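Outer membrane protein Omp121 (Bacteroides thetaiotaomicron, PDB 5FQ8) probably imports peptides across the bacterial outer membrane as a TonB-dependent receptor, a beta-barrel transporter closed by an internal plug domain. Local coordinates at residues Ser116-Gly119 / Leu120-Gly123; Phe126-Gly129 / Ala130-Ile133; Gly263-Asp266 / Lys267-Tyr270. All coordinates share one frame; numbering follows the deposited sequence.

Contact 1. Residues Ser116-Gly119 / Leu120-Gly123; sequences STDG and LNSG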
ATOM      1  N   SER B 116      -7.696  -1.133 -17.369  1.00 28.16           N
ATOM      2  CA  SER B 116      -8.256  -0.609 -16.130  1.00 22.16           C
ATOM      3  C   SER B 116      -9.613  -1.215 -15.790  1.00 24.96           C
ATOM      4  O   SER B 116     -10.453  -1.440 -16.658  1.00 36.89           O
ATOM      5  CB  SER B 116      -8.379   0.892 -16.247  1.00 22.11           C
ATOM      6  OG  SER B 116      -9.089   1.408 -15.168  1.00 22.08           O
ATOM      7  N   THR B 117      -9.829  -1.470 -14.507  1.00 26.49           N
ATOM      8  CA  THR B 117     -11.067  -2.066 -14.031  1.00 29.27           C
ATOM      9  C   THR B 117     -12.119  -1.023 -13.699  1.00 32.68           C
ATOM     10  O   THR B 117     -13.264  -1.379 -13.416  1.00 33.85           O
ATOM     11  CB  THR B 117     -10.788  -2.935 -12.805  1.00 26.76           C
ATOM     12  OG1 THR B 117     -10.551  -2.101 -11.664  1.00 26.31           O
ATOM     13  CG2 THR B 117      -9.555  -3.764 -13.040  1.00 24.84           C
ATOM     14  N   ASP B 118     -11.761   0.251 -13.746  1.00 28.64           N
ATOM     15  CA  ASP B 118     -12.701   1.354 -13.581  1.00 22.22           C
ATOM     16  C   ASP B 118     -12.535   2.256 -14.784  1.00 22.19           C
ATOM     17  O   ASP B 118     -11.835   3.259 -14.728  1.00 22.15           O
ATOM     18  CB  ASP B 118     -12.457   2.096 -12.299  1.00 43.64           C
ATOM     19  CG  ASP B 118     -13.384   3.263 -12.130  1.00 40.05           C
ATOM     20  OD1 ASP B 118     -14.546   3.041 -11.746  1.00 53.53           O
ATOM     21  OD2 ASP B 118     -12.961   4.400 -12.388  1.00 31.03           O
ATOM     22  N   GLY B 119     -13.207   1.909 -15.874  1.00 46.31           N
ATOM     23  CA  GLY B 119     -13.119   2.710 -17.082  1.00 30.87           C
ATOM     24  C   GLY B 119     -13.716   4.090 -16.973  1.00 26.16           C
ATOM     25  O   GLY B 119     -13.480   4.909 -17.863  1.00 22.34           O
ATOM     26  N   LEU B 120     -14.459   4.378 -15.908  1.00 46.22           N
ATOM     27  CA  LEU B 120     -15.151   5.654 -15.852  1.00 22.44           C
ATOM     28  C   LEU B 120     -14.250   6.768 -15.360  1.00 22.39           C
ATOM     29  O   LEU B 120     -14.409   7.921 -15.769  1.00 23.33           O
ATOM     30  CB  LEU B 120     -16.368   5.545 -14.953  1.00 22.55           C
ATOM     31  CG  LEU B 120     -17.303   4.373 -15.197  1.00 22.64           C
ATOM     32  CD1 LEU B 120     -18.523   4.527 -14.320  1.00 22.80           C
ATOM     33  CD2 LEU B 120     -17.683   4.308 -16.649  1.00 22.72           C
ATOM     34  N   ASN B 121     -13.298   6.455 -14.490  1.00 50.22           N
ATOM     35  CA  ASN B 121     -12.493   7.488 -13.862  1.00 22.31           C
ATOM     36  C   ASN B 121     -11.008   7.377 -14.130  1.00 22.23           C
ATOM     37  O   ASN B 121     -10.315   8.394 -14.045  1.00 22.98           O
ATOM     38  CB  ASN B 121     -12.725   7.488 -12.346  1.00 22.35           C
ATOM     39  CG  ASN B 121     -14.163   7.681 -12.004  1.00 22.46           C
ATOM     40  OD1 ASN B 121     -14.693   8.772 -12.120  1.00 22.58           O
ATOM     41  ND2 ASN B 121     -14.821   6.615 -11.623  1.00 23.17           N
ATOM     42  N   SER B 122     -10.505   6.192 -14.471  1.00 22.16           N
ATOM     43  CA  SER B 122      -9.094   5.980 -14.758  1.00 22.13           C
ATOM     44  C   SER B 122      -8.932   4.950 -15.876  1.00 22.10           C
ATOM     45  O   SER B 122      -8.338   3.893 -15.703  1.00 22.08           O
ATOM     46  CB  SER B 122      -8.346   5.534 -13.505  1.00 22.11           C
ATOM     47  OG  SER B 122      -7.874   6.652 -12.788  1.00 22.18           O
ATOM     48  N   GLY B 123      -9.458   5.276 -17.053  1.00 22.14           N
ATOM     49  CA  GLY B 123      -9.423   4.336 -18.158  1.00 22.17           C
ATOM     50  C   GLY B 123      -8.051   4.273 -18.783  1.00 30.10           C
ATOM     51  O   GLY B 123      -7.417   5.302 -19.041  1.00 35.47           O
TER

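Contact 2. Residues Phe126-Gly129 / Ala130-Ile133; sequences FGNG and ANAI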
ATOM      1  N   PHE B 126      -3.276  -1.534 -21.627  1.00 29.62           N
ATOM      2  CA  PHE B 126      -1.838  -1.735 -21.671  1.00 30.50           C
ATOM      3  C   PHE B 126      -1.416  -2.877 -22.584  1.00 29.52           C
ATOM      4  O   PHE B 126      -0.217  -3.133 -22.707  1.00 28.50           O
ATOM      5  CB  PHE B 126      -1.292  -1.975 -20.257  1.00 24.92           C
ATOM      6  CG  PHE B 126      -1.039  -0.723 -19.471  1.00 29.82           C
ATOM      7  CD1 PHE B 126      -0.649   0.433 -20.089  1.00 22.70           C
ATOM      8  CD2 PHE B 126      -1.206  -0.711 -18.098  1.00 37.16           C
ATOM      9  CE1 PHE B 126      -0.405   1.586 -19.355  1.00 22.66           C
ATOM     10  CE2 PHE B 126      -0.976   0.422 -17.357  1.00 29.12           C
ATOM     11  CZ  PHE B 126      -0.563   1.585 -17.993  1.00 22.57           C
ATOM     12  N   GLY B 127      -2.349  -3.578 -23.210  1.00 23.05           N
ATOM     13  CA  GLY B 127      -2.015  -4.554 -24.223  1.00 23.28           C
ATOM     14  C   GLY B 127      -2.606  -5.913 -23.925  1.00 23.34           C
ATOM     15  O   GLY B 127      -3.074  -6.192 -22.830  1.00 23.22           O
ATOM     16  N   ASN B 128      -2.598  -6.760 -24.947  1.00 23.57           N
ATOM     17  CA  ASN B 128      -3.008  -8.143 -24.773  1.00 23.71           C
ATOM     18  C   ASN B 128      -1.919  -9.087 -25.264  1.00 24.00           C
ATOM     19  O   ASN B 128      -0.980  -8.706 -25.953  1.00 24.11           O
ATOM     20  CB  ASN B 128      -4.364  -8.462 -25.440  1.00 26.05           C
ATOM     21  CG  ASN B 128      -4.303  -8.521 -26.941  1.00 24.13           C
ATOM     22  OD1 ASN B 128      -4.252  -7.507 -27.608  1.00 24.98           O
ATOM     23  ND2 ASN B 128      -4.368  -9.729 -27.481  1.00 27.46           N
ATOM     24  N   GLY B 129      -2.027 -10.328 -24.820  1.00 26.69           N
ATOM     25  CA  GLY B 129      -0.896 -11.226 -24.862  1.00 24.39           C
ATOM     26  C   GLY B 129      -0.415 -11.527 -26.254  1.00 32.10           C
ATOM     27  O   GLY B 129       0.761 -11.848 -26.464  1.00 24.91           O
ATOM     28  N   ALA B 130      -1.305 -11.430 -27.225  1.00 35.05           N
ATOM     29  CA  ALA B 130      -0.891 -11.693 -28.584  1.00 25.07           C
ATOM     30  C   ALA B 130      -0.104 -10.536 -29.159  1.00 25.03           C
ATOM     31  O   ALA B 130       0.725 -10.753 -30.039  1.00 25.33           O
ATOM     32  CB  ALA B 130      -2.100 -12.014 -29.453  1.00 25.19           C
ATOM     33  N   ASN B 131      -0.301  -9.327 -28.654  1.00 24.72           N
ATOM     34  CA  ASN B 131       0.457  -8.203 -29.172  1.00 24.72           C
ATOM     35  C   ASN B 131       1.960  -8.366 -29.026  1.00 24.90           C
ATOM     36  O   ASN B 131       2.695  -7.482 -29.466  1.00 24.96           O
ATOM     37  CB  ASN B 131       0.042  -6.937 -28.459  1.00 24.37           C
ATOM     38  CG  ASN B 131      -1.165  -6.349 -29.030  1.00 24.28           C
ATOM     39  OD1 ASN B 131      -1.943  -7.033 -29.658  1.00 30.17           O
ATOM     40  ND2 ASN B 131      -1.337  -5.054 -28.841  1.00 29.25           N
ATOM     41  N   ALA B 132       2.432  -9.444 -28.406  1.00 25.02           N
ATOM     42  CA  ALA B 132       3.853  -9.575 -28.145  1.00 25.20           C
ATOM     43  C   ALA B 132       4.572 -10.255 -29.281  1.00 31.33           C
ATOM     44  O   ALA B 132       5.766 -10.025 -29.479  1.00 25.85           O
ATOM     45  CB  ALA B 132       4.092 -10.363 -26.864  1.00 25.16           C
ATOM     46  N   ILE B 133       3.875 -11.116 -30.013  1.00 25.81           N
ATOM     47  CA  ILE B 133       4.500 -11.806 -31.120  1.00 26.27           C
ATOM     48  C   ILE B 133       4.968 -10.781 -32.131  1.00 26.38           C
ATOM     49  O   ILE B 133       4.347  -9.728 -32.305  1.00 26.14           O
ATOM     50  CB  ILE B 133       3.521 -12.829 -31.715  1.00 26.44           C
ATOM     51  CG1 ILE B 133       4.161 -13.589 -32.851  1.00 26.96           C
ATOM     52  CG2 ILE B 133       2.315 -12.163 -32.241  1.00 45.63           C
ATOM     53  CD1 ILE B 133       3.384 -14.782 -33.210  1.00 27.51           C
TER

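Contact 3. Residues Gly263-Asp266 / Lys267-Tyr270; sequences GATD and KSDY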
ATOM      1  N   GLY B 263      19.291 -20.004 -41.417  1.00 38.10           N
ATOM      2  CA  GLY B 263      20.179 -20.958 -42.041  1.00 35.82           C
ATOM      3  C   GLY B 263      19.643 -22.343 -41.795  1.00 35.96           C
ATOM      4  O   GLY B 263      18.803 -22.548 -40.925  1.00 35.42           O
ATOM      5  N   ALA B 264      20.131 -23.301 -42.572  1.00 36.72           N
ATOM      6  CA  ALA B 264      19.654 -24.658 -42.380  1.00 36.93           C
ATOM      7  C   ALA B 264      20.578 -25.635 -43.071  1.00 37.87           C
ATOM      8  O   ALA B 264      21.435 -25.267 -43.872  1.00 38.37           O
ATOM      9  CB  ALA B 264      18.227 -24.841 -42.898  1.00 36.67           C
ATOM     10  N   THR B 265      20.382 -26.905 -42.734  1.00 38.15           N
ATOM     11  CA  THR B 265      21.078 -28.003 -43.377  1.00 39.07           C
ATOM     12  C   THR B 265      20.049 -29.047 -43.766  1.00 39.24           C
ATOM     13  O   THR B 265      18.852 -28.804 -43.665  1.00 38.68           O
ATOM     14  CB  THR B 265      22.117 -28.603 -42.445  1.00 39.38           C
ATOM     15  OG1 THR B 265      21.436 -29.286 -41.395  1.00 39.87           O
ATOM     16  CG2 THR B 265      22.970 -27.517 -41.847  1.00 39.09           C
ATOM     17  N   ASP B 266      20.482 -30.210 -44.205  1.00 48.47           N
ATOM     18  CA  ASP B 266      19.491 -31.218 -44.534  1.00 51.99           C
ATOM     19  C   ASP B 266      19.023 -31.956 -43.305  1.00 55.76           C
ATOM     20  O   ASP B 266      18.149 -32.814 -43.419  1.00 54.04           O
ATOM     21  CB  ASP B 266      20.042 -32.205 -45.565  1.00 63.07           C
ATOM     22  CG  ASP B 266      19.967 -31.664 -46.987  1.00 69.67           C
ATOM     23  OD1 ASP B 266      18.850 -31.595 -47.542  1.00 76.78           O
ATOM     24  OD2 ASP B 266      21.022 -31.300 -47.552  1.00 80.00           O
ATOM     25  N   LYS B 267      19.580 -31.634 -42.142  1.00 39.58           N
ATOM     26  CA  LYS B 267      19.180 -32.258 -40.896  1.00 39.29           C
ATOM     27  C   LYS B 267      18.813 -31.258 -39.805  1.00 38.36           C
ATOM     28  O   LYS B 267      18.471 -31.679 -38.696  1.00 38.07           O
ATOM     29  CB  LYS B 267      20.299 -33.176 -40.389  1.00 39.94           C
ATOM     30  CG  LYS B 267      20.729 -34.251 -41.363  1.00 41.81           C
ATOM     31  CD  LYS B 267      19.628 -35.265 -41.602  1.00 43.47           C
ATOM     32  CE  LYS B 267      20.221 -36.633 -41.898  1.00 47.73           C
ATOM     33  NZ  LYS B 267      21.171 -36.600 -43.055  1.00 56.83           N
ATOM     34  N   SER B 268      18.862 -29.959 -40.076  1.00 37.91           N
ATOM     35  CA  SER B 268      18.747 -28.987 -39.001  1.00 37.12           C
ATOM     36  C   SER B 268      18.407 -27.624 -39.575  1.00 49.60           C
ATOM     37  O   SER B 268      18.702 -27.332 -40.735  1.00 49.22           O
ATOM     38  CB  SER B 268      20.043 -28.905 -38.208  1.00 37.31           C
ATOM     39  OG  SER B 268      21.029 -28.257 -38.978  1.00 37.66           O
ATOM     40  N   ASP B 269      17.790 -26.789 -38.747  1.00 35.85           N
ATOM     41  CA  ASP B 269      17.534 -25.407 -39.125  1.00 35.37           C
ATOM     42  C   ASP B 269      17.633 -24.535 -37.887  1.00 34.72           C
ATOM     43  O   ASP B 269      17.593 -25.024 -36.760  1.00 34.55           O
ATOM     44  CB  ASP B 269      16.173 -25.235 -39.801  1.00 35.08           C
ATOM     45  CG  ASP B 269      15.042 -25.745 -38.967  1.00 34.65           C
ATOM     46  OD1 ASP B 269      14.750 -25.112 -37.954  1.00 34.97           O
ATOM     47  OD2 ASP B 269      14.431 -26.769 -39.317  1.00 34.96           O
ATOM     48  N   TYR B 270      17.768 -23.233 -38.109  1.00 34.39           N
ATOM     49  CA  TYR B 270      18.032 -22.313 -37.013  1.00 33.86           C
ATOM     50  C   TYR B 270      17.558 -20.927 -37.403  1.00 33.38           C
ATOM     51  O   TYR B 270      17.966 -20.411 -38.443  1.00 33.68           O
ATOM     52  CB  TYR B 270      19.512 -22.308 -36.686  1.00 34.30           C
ATOM     53  CG  TYR B 270      19.851 -21.772 -35.326  1.00 33.89           C
ATOM     54  CD1 TYR B 270      19.154 -22.192 -34.199  1.00 39.75           C
ATOM     55  CD2 TYR B 270      20.894 -20.872 -35.159  1.00 41.47           C
ATOM     56  CE1 TYR B 270      19.469 -21.714 -32.952  1.00 40.41           C
ATOM     57  CE2 TYR B 270      21.221 -20.386 -33.909  1.00 42.68           C
ATOM     58  CZ  TYR B 270      20.500 -20.811 -32.814  1.00 39.13           C
ATOM     59  OH  TYR B 270      20.802 -20.345 -31.563  1.00 41.63           O
TER

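Contact 1. Residues Ser116-Gly119 / Leu120-Gly123
D118 and N121 meet side chain to side chain inside the loop that joins the two strands of a plug-domain hairpin, 113-115 and 125-128. One carboxylate oxygen does the work. D118 OD2 accepts from N121 ND2 at 3.0 Å on its syn lone pair, and the carboxylate and amide planes are only 7° apart, so the two flat groups are nearly coplanar. The same oxygen also takes the backbone N of N121 at 3.0 Å, a donor that arrives from above the carboxylate plane. D118 is brought round to this position by a first torsion of 178°, which sets CG opposite its own backbone N. A valine in its place would keep some bulk but no acceptor, and would probably leave both N121 donors without their shared partner and the amide freer to turn.

A backbone bond closes the loop further. S122 N donates to D118 O over 3.2 Å, nearly in line with the C=O bond. S116 then joins the loop's beginning to its end: its OG donates to S122 O at 2.7 Å, approaching from above the carbonyl plane. That hydroxyl is itself engaged as an acceptor, since D118 N reaches S116 OG at 3.2 Å and forms an ST turn, which links S116 to the residue that grips N121.

Farther out, N121 OD1 is hydrogen-bonded to Q326, so both ends of the amide are held, and the backbones of L120 and Q326 are also bonded. L120 packs on L747 and F956 and touches the backbone of the bound peptide. S116 CB lies 4.1 Å from G123 CA.

Contact 2. Residues Phe126-Gly129 / Ala130-Ile133
N128 and N131 are the two ends of a beta turn: N131 N donates to N128 O at 2.9 Å, from above the carbonyl plane. The intervening G129 and A130 both have backbone angles close to the helical region, as a type I turn requires. A second bond of the same span follows directly, I133 N to A130 O at 3.2 Å, so the plug chain winds through two successive turns as it leaves strand 125-128.

The N128 side chain folds over the first turn and that of N131 lies at its edge, the two crossing at about a right angle with their amide planes 62° apart. Their oxygens face one another, N128 OD1 and N131 OD1 being 3.1 Å apart. As two acceptors they cannot bond, but N84 serves both: its backbone N donates to N128 OD1 and its ND2 to N131 OD1. N111 OD1 similarly accepts from both N128 ND2 and A130 N, while the barrel residues R383 and K292 donate to carbonyls of the turns, tying them to the wall. With a first torsion of 73°, N128 swings its amide over the turn, where ND2 packs 3.8 Å from A130 CB.

Contact 3. Residues Gly263-Asp266 / Lys267-Tyr270
T265 and S268 face each other across a tight turn, with D266 and K267 as its two corner residues. The backbone bond here is nearly straight: T265 N donates to S268 O at 2.6 Å with an N-H...O angle of 175°. The hydroxyl of T265 serves the corner as well. K267 N reaches T265 OG1 at 3.1 Å, satisfying a backbone donor inside the turn, and the first torsion of T265, 70°, is what tucks OG1 between its own backbone N and carbonyl carbon, facing that donor. S268 OG lies 2.7 Å from T265 OG1 in a hydrogen bond in which either hydroxyl could be the donor. A further hydrogen bond links S268 OG with S268 OG of the second subunit, and T265 packs on T265 of that subunit, so the small polar cluster belongs to the interface between the two copies.

The end-to-end directions of 263-266 and 267-270 are 168° apart, close to antiparallel. Y270 N donates to G263 O at 3.1 Å, while the reciprocal bond from G263 N to Y270 O is weak. A264 and D269 form the non-hydrogen-bonded pair between these rungs, their CB atoms 3.7 Å apart on one face of the sheet. The backbone of D269 bonds instead to S300, and that of K267 to K302, both on strand 289-303. D266 and K267 carry opposite charges, yet D266 OD2 and K267 NZ stay 7.0 Å apart and form no salt bridge. Short hairpin turns of this kind, between long antiparallel strands, are characteristic of the periplasmic rim of a TonB-dependent beta-barrel, where this one probably lies.

From the N terminus, contacts 1 and 2 come first, both in the plug, and contact 3 follows in the barrel. The three lie in series along the chain; none nests within or crosses another. Contact 1 closes the loop between strands 113-115 and 125-128. Only Y124 and D125 separate it from contact 2, which turns the chain away from strand 125-128 on its way to strand 138-144 and joins the plug to the barrel wall. Contact 3 closes the hairpin of strands 252-264 and 268-280 at the end of the barrel, where it meets the second subunit. Its centre is 30 Å from that of contact 2, with no touch to either of the others.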